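Local coordinates for protein alpha-ketoglutarate-dependent 2,4-dichlorophenoxyacetate dioxygenase (Bradyrhizobium diazoefficiens, PDB 5BKE) that probably catalyses 2-oxoglutarate-dependent oxidation of aryloxyalkanoate herbicides such as 2,4-dichlorophenoxyacetate at a metal centre, at residues R6-H11 with F243-K248; I50-Q55 with D276-T281; H105-G110 with L178-Y183; L165-S170 with Q196-T201. All coordinates share one frame; numbering follows the deposited sequence. Where two conformers were deposited one is given.

In the fold
All four contacts belong to the TauD/TfdA-type dioxygenase fold, with centres 23 to 29 Å apart and no atoms shared. Interactions 1 and 2 both reach the seven-stranded mixed sheet, through the turn that leaves its outermost strand 4-7 and through strand 276-281; interaction 1 also takes in strand 244-247 of the three-stranded sheet. Interaction 4 pairs two strands of the separate four-stranded sheet, while interaction 3 packs helix 103-108 against the loop after helix 171-176. Along the chain, interactions 3 and 4 alternate and are nested inside the loops closed by 1 and 2, which also alternate. From manganese, Arg279 is about 4 Å, Gly110 9 Å, His169 12 Å and Tyr245 14 Å (nearest side-chain approaches); only interaction 2 holds a pocket residue, Arg279.

Interaction 1 of 4, residues R6-H11 with F243-K248; sequences RQLQTH and FVYVHK
Gln9 and Tyr245 both carry CG anti to the backbone N, which brings the two side chains into passing in opposite directions; in Gln9 chi1 is -153° and a bend at chi2 (-95°) turns CD aside. The touch is aliphatic, Gln9 CG lying 4.1 Å from Tyr245 CB. The carboxamide beyond it is held at both ends: OE1 accepts from His11 N at 2.8 Å, the donor standing above the carbonyl plane, and NE2 donates to the backbone O of Glu242. One residue earlier, Leu8 sends CD1 to the phenolic end of Tyr245, 3.5 Å from OH and 3.8 Å from CE1. That hydroxyl is 2.8 Å from His247 ND1 in a hydrogen bond, and His247 is in turn held by Asp253 through NE2. The contact joins two sheets of the double-stranded beta-helix fold of the cupin clan: the turn leaving strand 4-7, at the edge of the seven-stranded sheet, runs nearly antiparallel to strand 244-247, an edge strand of the three-stranded one. Their nearest CA atoms, those of Gln9 and Tyr245, are 6.2 Å apart, and side chains make the junction. Within the turn, Gln7 NE2 donates to Gln9 O at 2.8 Å. At the far end Phe243 CD1 sits over one face of the His11 imidazole, 4.1 Å from His11 CE1, with the ring planes 54° apart.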
# COMPACT_ATOMS: atom_id res chain seq x y z
N ARG C 6 -13.32 6.25 -30.98
CA ARG C 6 -13.24 4.90 -30.44
C ARG C 6 -11.79 4.39 -30.54
O ARG C 6 -11.19 4.42 -31.60
CB ARG C 6 -14.21 3.98 -31.19
CG ARG C 6 -14.36 2.60 -30.58
CD ARG C 6 -15.37 1.76 -31.35
NE ARG C 6 -14.74 0.51 -31.78
CZ ARG C 6 -14.67 0.07 -33.04
NH1 ARG C 6 -15.22 0.76 -34.04
NH2 ARG C 6 -14.05 -1.08 -33.29
N GLN C 7 -11.25 3.92 -29.42
CA GLN C 7 -9.89 3.36 -29.39
C GLN C 7 -9.85 2.00 -30.06
O GLN C 7 -10.75 1.18 -29.85
CB GLN C 7 -9.36 3.28 -27.96
CG GLN C 7 -7.85 3.06 -27.90
CD GLN C 7 -7.28 3.28 -26.51
OE1 GLN C 7 -7.73 4.14 -25.76
NE2 GLN C 7 -6.27 2.50 -26.17
N LEU C 8 -8.82 1.76 -30.87
CA LEU C 8 -8.72 0.53 -31.68
C LEU C 8 -7.67 -0.49 -31.23
O LEU C 8 -7.70 -1.65 -31.65
CB LEU C 8 -8.52 0.85 -33.18
CG LEU C 8 -9.56 1.66 -33.97
CD1 LEU C 8 -9.12 1.77 -35.42
CD2 LEU C 8 -10.97 1.07 -33.88
N GLN C 9 -6.73 -0.05 -30.39
CA GLN C 9 -5.66 -0.93 -29.90
C GLN C 9 -5.47 -0.63 -28.42
O GLN C 9 -5.79 0.47 -27.97
CB GLN C 9 -4.37 -0.69 -30.68
CG GLN C 9 -3.41 -1.89 -30.76
CD GLN C 9 -2.33 -1.88 -29.68
OE1 GLN C 9 -2.13 -0.88 -28.99
NE2 GLN C 9 -1.61 -2.99 -29.56
N THR C 10 -4.93 -1.61 -27.66
CA THR C 10 -4.81 -1.44 -26.21
C THR C 10 -4.07 -0.17 -25.81
O THR C 10 -4.49 0.48 -24.87
CB THR C 10 -4.21 -2.66 -25.47
OG1 THR C 10 -2.95 -3.01 -26.05
CG2 THR C 10 -5.18 -3.85 -25.52
N HIS C 11 -3.01 0.19 -26.54
CA HIS C 11 -2.14 1.32 -26.14
C HIS C 11 -2.41 2.64 -26.82
O HIS C 11 -2.07 3.69 -26.27
CB HIS C 11 -0.68 0.96 -26.38
CG HIS C 11 -0.13 -0.02 -25.40
ND1 HIS C 11 -0.02 -1.37 -25.68
CD2 HIS C 11 0.35 0.14 -24.15
CE1 HIS C 11 0.52 -1.99 -24.65
NE2 HIS C 11 0.75 -1.10 -23.71
N PHE C 243 2.41 -3.95 -29.26
CA PHE C 243 2.60 -2.52 -29.56
C PHE C 243 2.15 -2.14 -30.98
O PHE C 243 2.35 -1.00 -31.39
CB PHE C 243 4.06 -2.06 -29.34
CG PHE C 243 4.63 -2.42 -27.99
CD1 PHE C 243 3.97 -2.06 -26.81
CD2 PHE C 243 5.84 -3.11 -27.90
CE1 PHE C 243 4.49 -2.39 -25.57
CE2 PHE C 243 6.37 -3.45 -26.65
CZ PHE C 243 5.69 -3.09 -25.49
N VAL C 244 1.54 -3.08 -31.71
CA VAL C 244 1.25 -2.88 -33.13
C VAL C 244 -0.25 -2.84 -33.42
O VAL C 244 -1.01 -3.64 -32.87
CB VAL C 244 2.00 -3.91 -34.03
CG1 VAL C 244 1.56 -3.83 -35.49
CG2 VAL C 244 3.51 -3.68 -33.95
N TYR C 245 -0.65 -1.89 -34.26
CA TYR C 245 -1.99 -1.84 -34.82
C TYR C 245 -1.91 -2.12 -36.31
O TYR C 245 -1.12 -1.48 -37.03
CB TYR C 245 -2.65 -0.48 -34.55
CG TYR C 245 -3.83 -0.19 -35.45
CD1 TYR C 245 -5.08 -0.79 -35.25
CD2 TYR C 245 -3.71 0.71 -36.53
CE1 TYR C 245 -6.16 -0.53 -36.09
CE2 TYR C 245 -4.78 0.99 -37.36
CZ TYR C 245 -6.01 0.37 -37.15
OH TYR C 245 -7.07 0.67 -37.99
N VAL C 246 -2.74 -3.06 -36.77
CA VAL C 246 -2.78 -3.43 -38.18
C VAL C 246 -3.99 -2.75 -38.82
O VAL C 246 -5.13 -2.94 -38.38
CB VAL C 246 -2.81 -4.96 -38.38
CG1 VAL C 246 -2.88 -5.31 -39.85
CG2 VAL C 246 -1.59 -5.62 -37.73
N HIS C 247 -3.71 -1.92 -39.83
CA HIS C 247 -4.78 -1.29 -40.60
C HIS C 247 -5.04 -2.03 -41.90
O HIS C 247 -4.14 -2.18 -42.74
CB HIS C 247 -4.53 0.20 -40.89
CG HIS C 247 -5.71 0.89 -41.48
ND1 HIS C 247 -6.81 1.25 -40.73
CD2 HIS C 247 -6.00 1.24 -42.75
CE1 HIS C 247 -7.71 1.83 -41.50
NE2 HIS C 247 -7.25 1.83 -42.74
N LYS C 248 -6.29 -2.48 -42.04
CA LYS C 248 -6.82 -3.09 -43.24
C LYS C 248 -7.58 -2.01 -44.00
O LYS C 248 -8.54 -1.42 -43.49
CB LYS C 248 -7.75 -4.24 -42.86
CG LYS C 248 -7.98 -5.27 -43.96
CD LYS C 248 -9.36 -5.91 -43.82
CE LYS C 248 -9.41 -7.32 -44.41
NZ LYS C 248 -8.94 -7.37 -45.82

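Interaction 2 of 4, residues I50-Q55 with D276-T281; sequences ITDEQQ and DMRRAT. With OGA (N-oxalylglycine), chain O.
The flat guanidinium of Arg278 is met at its edge by two carboxylates, Asp52 from the helix and Asp276 from its own strand. NH1 donates to Asp52 OD1 at 3.0 Å, near the guanidinium plane, and the Asp52 carboxylate is turned 81° from that plane. Asp276 is gripped side-on, NE to OD1 at 3.0 Å and NH2 to OD2 at 2.8 Å. Asp52 OD1 also pairs with Arg133 and Asp276 OD1 with Arg80, so this salt-bridge network sets two carboxylates among three arginines; such crowding of positive charge would be expected to favour ionised aspartates. The Gln55 carboxamide reaches the backbone of the strand, NE2 donating to Arg278 O at 3.0 Å in a nearly straight bond (169°) that arrives from above the carbonyl plane, while its OE1 accepts from Arg133. Helix 52-59 thus lies against strand 276-281 of the seven-stranded sheet in the double-stranded beta-helix core, with CB of Arg278 and Ala280 directed toward it. The first turn of the helix carries a capping box, Gln54 N donating to Thr51 OG1 at 3.1 Å and Thr51 N to Gln54 OE1. Arg279 alternates to the other side, into the active site. There NH1 donates to O1 of N-oxalylglycine, a 2-oxoglutarate analogue, at 2.8 Å near the guanidinium plane. Thr281 OG1 takes both NE, at 2.9 Å, and NH2 of Arg279, restricting rotation of the group.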
# COMPACT_ATOMS: atom_id res chain seq x y z
N ILE C 50 -12.11 12.44 -50.67
CA ILE C 50 -11.55 13.79 -50.72
C ILE C 50 -10.67 13.99 -51.96
O ILE C 50 -10.14 13.02 -52.52
CB ILE C 50 -10.76 14.11 -49.42
CG1 ILE C 50 -9.70 13.02 -49.15
CG2 ILE C 50 -11.74 14.30 -48.25
CD1 ILE C 50 -8.82 13.26 -47.95
N THR C 51 -10.55 15.24 -52.41
CA THR C 51 -9.59 15.64 -53.44
C THR C 51 -8.21 15.88 -52.79
O THR C 51 -8.12 16.02 -51.57
CB THR C 51 -10.02 16.92 -54.17
OG1 THR C 51 -10.07 18.00 -53.24
CG2 THR C 51 -11.39 16.76 -54.84
N ASP C 52 -7.17 15.93 -53.61
CA ASP C 52 -5.82 16.28 -53.14
C ASP C 52 -5.80 17.61 -52.40
O ASP C 52 -5.20 17.71 -51.33
CB ASP C 52 -4.85 16.33 -54.33
CG ASP C 52 -4.47 14.95 -54.84
OD1 ASP C 52 -5.10 13.94 -54.44
OD2 ASP C 52 -3.54 14.87 -55.66
N GLU C 53 -6.48 18.60 -52.95
CA GLU C 53 -6.59 19.92 -52.32
C GLU C 53 -7.34 19.89 -50.98
O GLU C 53 -6.90 20.54 -50.02
CB GLU C 53 -7.20 20.93 -53.29
CG GLU C 53 -6.27 21.30 -54.44
CD GLU C 53 -6.83 22.35 -55.40
OE1 GLU C 53 -8.07 22.47 -55.54
OE2 GLU C 53 -6.01 23.05 -56.04
N GLN C 54 -8.44 19.15 -50.92
CA GLN C 54 -9.22 19.05 -49.68
C GLN C 54 -8.39 18.37 -48.57
O GLN C 54 -8.43 18.80 -47.41
CB GLN C 54 -10.56 18.33 -49.91
CG GLN C 54 -11.62 19.16 -50.60
CD GLN C 54 -12.73 18.32 -51.24
OE1 GLN C 54 -12.62 17.10 -51.35
NE2 GLN C 54 -13.79 18.98 -51.68
N GLN C 55 -7.63 17.35 -48.96
CA GLN C 55 -6.73 16.62 -48.06
C GLN C 55 -5.64 17.51 -47.47
O GLN C 55 -5.38 17.45 -46.26
CB GLN C 55 -6.11 15.42 -48.80
CG GLN C 55 -5.25 14.50 -47.94
CD GLN C 55 -4.70 13.32 -48.72
OE1 GLN C 55 -5.26 12.93 -49.75
NE2 GLN C 55 -3.60 12.74 -48.24
N ASP C 276 -3.28 3.22 -55.41
CA ASP C 276 -3.20 4.67 -55.43
C ASP C 276 -3.38 5.24 -54.01
O ASP C 276 -4.51 5.40 -53.52
CB ASP C 276 -4.20 5.27 -56.43
CG ASP C 276 -3.96 6.76 -56.70
OD1 ASP C 276 -3.13 7.39 -56.02
OD2 ASP C 276 -4.63 7.30 -57.60
N MET C 277 -2.24 5.52 -53.39
CA MET C 277 -2.16 6.04 -52.02
C MET C 277 -1.43 7.38 -52.07
O MET C 277 -0.33 7.48 -52.65
CB MET C 277 -1.43 5.05 -51.09
CG MET C 277 -1.93 3.61 -51.11
SD MET C 277 -3.63 3.39 -50.53
CE MET C 277 -3.41 3.63 -48.76
N ARG C 278 -2.03 8.39 -51.46
CA ARG C 278 -1.54 9.78 -51.52
C ARG C 278 -1.43 10.38 -50.11
O ARG C 278 -2.35 10.26 -49.31
CB ARG C 278 -2.46 10.63 -52.40
CG ARG C 278 -2.81 10.00 -53.74
CD ARG C 278 -3.61 10.92 -54.62
NE ARG C 278 -4.00 10.24 -55.85
CZ ARG C 278 -4.75 10.77 -56.82
NH1 ARG C 278 -5.22 12.01 -56.74
NH2 ARG C 278 -5.03 10.03 -57.89
N ARG C 279 -0.30 11.03 -49.85
CA ARG C 279 0.07 11.53 -48.52
C ARG C 279 0.20 13.06 -48.48
O ARG C 279 0.80 13.65 -49.37
CB ARG C 279 1.39 10.88 -48.05
CG ARG C 279 1.73 11.08 -46.58
CD ARG C 279 3.06 10.43 -46.21
NE ARG C 279 4.18 11.36 -46.36
CZ ARG C 279 5.47 11.03 -46.38
NH1 ARG C 279 5.87 9.77 -46.27
NH2 ARG C 279 6.38 11.99 -46.51
N ALA C 280 -0.37 13.69 -47.46
CA ALA C 280 -0.01 15.06 -47.10
C ALA C 280 0.93 15.01 -45.90
O ALA C 280 0.73 14.20 -44.97
CB ALA C 280 -1.23 15.90 -46.80
N THR C 281 1.96 15.85 -45.92
CA THR C 281 2.95 15.89 -44.83
C THR C 281 3.06 17.28 -44.22
O THR C 281 3.25 18.27 -44.92
CB THR C 281 4.33 15.38 -45.29
OG1 THR C 281 4.15 14.20 -46.08
CG2 THR C 281 5.18 15.00 -44.09
C1 OGA O . 3.87 6.75 -46.16
C2 OGA O . 3.96 5.31 -46.07
C4 OGA O . 2.86 3.17 -46.55
C5 OGA O . 1.69 2.77 -47.41
O1 OGA O . 4.65 7.42 -45.44
O2 OGA O . 3.00 7.25 -46.91
O2' OGA O . 5.00 4.82 -45.64
O3 OGA O . 1.69 3.15 -48.60
N1 OGA O . 2.89 4.62 -46.42
O4 OGA O . 0.76 2.10 -46.89

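Interaction 3 of 4, residues H105-G110 with L178-Y183; sequences HLFNLG and LGFTEY
Phe107 and Phe180 meet as a T-shaped pair that joins helix 103-108 to the loop following helix 171-176, a buried contact of the TfdA-type dioxygenase fold. A Schellman motif ends the latter helix, and Gly179, with its positive phi, turns the chain between the two residues that project toward helix 103-108. Phe107 presents its edge and Phe180 its face: the centroids are 5.5 Å apart and the planes stand at 75°. Phe107 CD2 comes over that face off-centre, toward the rim, 3.9 Å from Phe180 CZ. Phe180 itself is the larger bump, lying in a hollow walled by the Phe107 ring and the helix. Its chi1 of -163° sets CG anti to the backbone N; the ring beyond it brings CE2 to 4.1 Å from Phe107 N. Leu106 closes the rim, its CB at the ring edge, near the plane, and 4.3 Å from Phe180 CD2. The packing spreads outward: Arg175 makes a cation-pi contact with Phe107 and touches Phe180, while Ser223, Pro225 and Leu229 of a neighbouring subunit pack on Leu106, Leu109 and Leu178 respectively. A second, smaller bump is Leu178, one methyl of which seats against the 3-10 segment 109-110. CD1 passes 4.2 Å from Leu109 CB and rests on the peptide link beyond, 3.6 Å from both Leu109 O and Gly110 N.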
# COMPACT_ATOMS: atom_id res chain seq x y z
N HIS C 105 10.24 1.93 -58.35
CA HIS C 105 9.59 0.89 -57.56
C HIS C 105 10.53 0.32 -56.49
O HIS C 105 10.14 0.20 -55.33
CB HIS C 105 9.03 -0.22 -58.45
CG HIS C 105 8.48 -1.39 -57.69
ND1 HIS C 105 9.07 -2.63 -57.70
CD2 HIS C 105 7.40 -1.49 -56.87
CE1 HIS C 105 8.38 -3.45 -56.93
NE2 HIS C 105 7.36 -2.78 -56.41
N LEU C 106 11.77 -0.01 -56.88
CA LEU C 106 12.77 -0.59 -55.98
C LEU C 106 13.11 0.30 -54.78
O LEU C 106 13.35 -0.19 -53.68
CB LEU C 106 14.05 -1.01 -56.73
CG LEU C 106 14.04 -2.18 -57.73
CD1 LEU C 106 15.45 -2.42 -58.26
CD2 LEU C 106 13.47 -3.48 -57.16
N PHE C 107 13.12 1.61 -55.02
CA PHE C 107 13.26 2.62 -53.97
C PHE C 107 12.00 2.68 -53.08
O PHE C 107 12.11 2.78 -51.86
CB PHE C 107 13.56 3.99 -54.59
CG PHE C 107 14.09 5.01 -53.61
CD1 PHE C 107 13.21 5.87 -52.92
CD2 PHE C 107 15.47 5.15 -53.40
CE1 PHE C 107 13.70 6.82 -52.03
CE2 PHE C 107 15.96 6.11 -52.51
CZ PHE C 107 15.07 6.94 -51.82
N ASN C 108 10.81 2.59 -53.70
CA ASN C 108 9.50 2.59 -53.00
C ASN C 108 9.27 1.38 -52.09
O ASN C 108 8.41 1.41 -51.21
CB ASN C 108 8.34 2.64 -54.00
CG ASN C 108 8.17 4.00 -54.66
OD1 ASN C 108 8.89 4.97 -54.36
ND2 ASN C 108 7.20 4.08 -55.57
N LEU C 109 10.03 0.31 -52.33
CA LEU C 109 10.02 -0.88 -51.49
C LEU C 109 10.57 -0.60 -50.09
O LEU C 109 10.30 -1.35 -49.15
CB LEU C 109 10.77 -2.03 -52.17
CG LEU C 109 10.06 -2.72 -53.35
CD1 LEU C 109 10.96 -3.76 -53.99
CD2 LEU C 109 8.71 -3.33 -52.95
N GLY C 110 11.33 0.50 -49.96
CA GLY C 110 11.74 1.07 -48.68
C GLY C 110 10.61 1.25 -47.68
O GLY C 110 10.81 1.07 -46.48
N LEU C 178 18.17 -2.94 -48.19
CA LEU C 178 17.44 -3.65 -49.23
C LEU C 178 18.30 -3.99 -50.45
O LEU C 178 17.80 -4.60 -51.39
CB LEU C 178 16.18 -2.87 -49.64
CG LEU C 178 15.02 -2.77 -48.63
CD1 LEU C 178 13.82 -2.06 -49.24
CD2 LEU C 178 14.58 -4.12 -48.08
N GLY C 179 19.58 -3.59 -50.44
CA GLY C 179 20.51 -3.87 -51.55
C GLY C 179 20.75 -2.74 -52.54
O GLY C 179 21.66 -2.82 -53.37
N PHE C 180 19.92 -1.70 -52.46
CA PHE C 180 20.02 -0.46 -53.26
C PHE C 180 21.22 0.35 -52.72
O PHE C 180 21.07 1.17 -51.80
CB PHE C 180 18.69 0.29 -53.09
CG PHE C 180 18.41 1.36 -54.11
CD1 PHE C 180 19.10 2.59 -54.09
CD2 PHE C 180 17.39 1.18 -55.05
CE1 PHE C 180 18.81 3.59 -55.02
CE2 PHE C 180 17.10 2.18 -55.98
CZ PHE C 180 17.80 3.38 -55.96
N THR C 181 22.41 0.12 -53.29
CA THR C 181 23.67 0.71 -52.77
C THR C 181 24.45 1.67 -53.69
O THR C 181 25.50 2.19 -53.29
CB THR C 181 24.66 -0.37 -52.26
OG1 THR C 181 24.85 -1.36 -53.28
CG2 THR C 181 24.15 -1.04 -50.99
N GLU C 182 23.95 1.92 -54.90
CA GLU C 182 24.63 2.85 -55.83
C GLU C 182 23.93 4.21 -55.99
O GLU C 182 22.76 4.29 -56.41
CB GLU C 182 24.98 2.19 -57.17
CG GLU C 182 23.81 1.77 -58.05
CD GLU C 182 24.26 1.46 -59.47
OE1 GLU C 182 24.63 0.29 -59.74
OE2 GLU C 182 24.24 2.38 -60.32
N TYR C 183 24.66 5.26 -55.63
CA TYR C 183 24.15 6.64 -55.64
C TYR C 183 25.11 7.57 -56.39
O TYR C 183 26.32 7.58 -56.13
CB TYR C 183 23.91 7.16 -54.20
CG TYR C 183 23.05 6.26 -53.35
CD1 TYR C 183 21.64 6.33 -53.42
CD2 TYR C 183 23.62 5.32 -52.48
CE1 TYR C 183 20.84 5.50 -52.64
CE2 TYR C 183 22.83 4.49 -51.70
CZ TYR C 183 21.45 4.58 -51.78
OH TYR C 183 20.67 3.76 -51.01

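Interaction 4 of 4, residues L165-S170 with Q196-T201; sequences LVCEHS and QRLVRT
Val166 and Cys167 pair with Arg197 and Gln196 in an antiparallel beta contact inside the four-stranded sheet, where strand 166-169 adjoins strand 194-201. Cys167 and Gln196 form the hydrogen-bonded pair: Cys167 N donates to Gln196 O at 2.7 Å, and Gln196 N to Cys167 O at 2.9 Å. Val166 and Arg197 are the non-hydrogen-bonded pair, CA atoms 4.6 Å apart. At the break in the second strand Leu198 N still reaches Leu165 O, at 3.0 Å. A water donates to that same oxygen and accepts from Arg197 NE and Val199 N, bridging the interruption; Arg197 NH2 donates to the backbone O of Glu163. On the face carrying Cys167 and Gln196, the Gln196 CG lies over the His169 ring in a CH-pi contact, 3.4 Å from CD2 and 30° off the normal through the ring centre. Gln196 continues to Thr288 and Ser119 through its amide, and His169 ND1 also bonds to Ser119, on OG. Leu165 and Leu198 lie side by side, Leu165 CB 4.0 Å from Leu198 CD2, and Cys167 SG is 3.8 Å from Leu198 CD1. Helix 224-238 covers these three residues with Leu230, Leu231 and Leu234, while strands 216-219 and 208-210 flank the pair on its outer sides.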
# COMPACT_ATOMS: atom_id res chain seq x y z
N LEU C 165 22.04 8.59 -26.41
CA LEU C 165 22.52 8.10 -27.71
C LEU C 165 21.94 8.86 -28.91
O LEU C 165 20.79 9.31 -28.90
CB LEU C 165 22.30 6.58 -27.83
CG LEU C 165 23.05 5.67 -26.84
CD1 LEU C 165 22.76 4.21 -27.15
CD2 LEU C 165 24.55 5.94 -26.81
N VAL C 166 22.78 9.02 -29.93
CA VAL C 166 22.41 9.73 -31.16
C VAL C 166 22.57 8.78 -32.35
O VAL C 166 23.59 8.09 -32.48
CB VAL C 166 23.24 11.04 -31.33
CG1 VAL C 166 22.96 11.72 -32.66
CG2 VAL C 166 22.94 12.03 -30.20
N CYS C 167 21.55 8.77 -33.22
CA CYS C 167 21.57 7.98 -34.47
C CYS C 167 21.81 8.85 -35.70
O CYS C 167 21.38 10.00 -35.74
CB CYS C 167 20.26 7.21 -34.64
SG CYS C 167 19.80 6.10 -33.28
N GLU C 168 22.48 8.28 -36.70
CA GLU C 168 22.63 8.90 -38.02
C GLU C 168 21.58 8.34 -38.98
O GLU C 168 21.55 7.14 -39.24
CB GLU C 168 24.05 8.67 -38.57
CG GLU C 168 25.13 9.29 -37.71
CD GLU C 168 26.50 9.38 -38.37
OE1 GLU C 168 26.62 9.23 -39.61
OE2 GLU C 168 27.48 9.64 -37.62
N HIS C 169 20.71 9.22 -39.46
CA HIS C 169 19.63 8.83 -40.36
C HIS C 169 19.93 9.28 -41.80
O HIS C 169 20.30 10.44 -42.03
CB HIS C 169 18.31 9.47 -39.96
CG HIS C 169 17.74 8.98 -38.67
ND1 HIS C 169 16.51 8.35 -38.60
CD2 HIS C 169 18.18 9.07 -37.39
CE1 HIS C 169 16.23 8.07 -37.33
NE2 HIS C 169 17.23 8.51 -36.58
N SER C 170 19.73 8.36 -42.74
CA SER C 170 19.86 8.64 -44.17
C SER C 170 19.00 7.66 -44.98
O SER C 170 18.93 6.47 -44.64
CB SER C 170 21.32 8.50 -44.61
OG SER C 170 21.44 8.63 -46.01
N GLN C 196 19.90 12.42 -35.05
CA GLN C 196 18.65 12.43 -34.28
C GLN C 196 18.87 11.68 -32.98
O GLN C 196 19.59 10.68 -32.96
CB GLN C 196 17.48 11.76 -35.03
CG GLN C 196 17.19 12.24 -36.46
CD GLN C 196 16.37 13.52 -36.54
OE1 GLN C 196 15.99 14.12 -35.54
NE2 GLN C 196 16.09 13.95 -37.77
N ARG C 197 18.25 12.17 -31.91
CA ARG C 197 18.21 11.46 -30.63
C ARG C 197 17.50 10.12 -30.79
O ARG C 197 16.50 10.02 -31.51
CB ARG C 197 17.45 12.28 -29.59
CG ARG C 197 18.11 13.59 -29.16
CD ARG C 197 19.27 13.38 -28.20
NE ARG C 197 18.89 12.69 -26.96
CZ ARG C 197 18.38 13.30 -25.88
NH1 ARG C 197 18.18 14.61 -25.89
NH2 ARG C 197 18.07 12.59 -24.80
N LEU C 198 18.03 9.09 -30.12
CA LEU C 198 17.38 7.79 -30.03
C LEU C 198 16.16 7.86 -29.13
O LEU C 198 15.17 7.16 -29.34
CB LEU C 198 18.37 6.72 -29.52
CG LEU C 198 17.94 5.25 -29.42
CD1 LEU C 198 17.40 4.70 -30.74
CD2 LEU C 198 19.10 4.38 -28.93
N VAL C 199 16.23 8.72 -28.11
CA VAL C 199 15.13 8.91 -27.17
C VAL C 199 14.63 10.35 -27.28
O VAL C 199 15.39 11.31 -27.08
CB VAL C 199 15.55 8.58 -25.71
CG1 VAL C 199 14.38 8.80 -24.75
CG2 VAL C 199 16.06 7.15 -25.62
N ARG C 200 13.34 10.49 -27.60
CA ARG C 200 12.76 11.82 -27.79
C ARG C 200 11.62 12.10 -26.81
O ARG C 200 11.04 11.16 -26.25
CB ARG C 200 12.36 12.05 -29.26
CG ARG C 200 11.16 11.25 -29.76
CD ARG C 200 11.04 11.33 -31.28
NE ARG C 200 10.81 12.69 -31.80
CZ ARG C 200 10.64 12.98 -33.10
NH1 ARG C 200 10.66 12.02 -34.01
NH2 ARG C 200 10.44 14.24 -33.48
N THR C 201 11.35 13.38 -26.58
CA THR C 201 10.30 13.80 -25.65
C THR C 201 9.25 14.62 -26.39
O THR C 201 9.58 15.62 -27.03
CB THR C 201 10.89 14.57 -24.44
OG1 THR C 201 11.73 13.69 -23.69
CG2 THR C 201 9.80 15.10 -23.52
O HOH W 1 18.77 9.99 -27.07
O HOH W 2 16.87 8.33 -33.67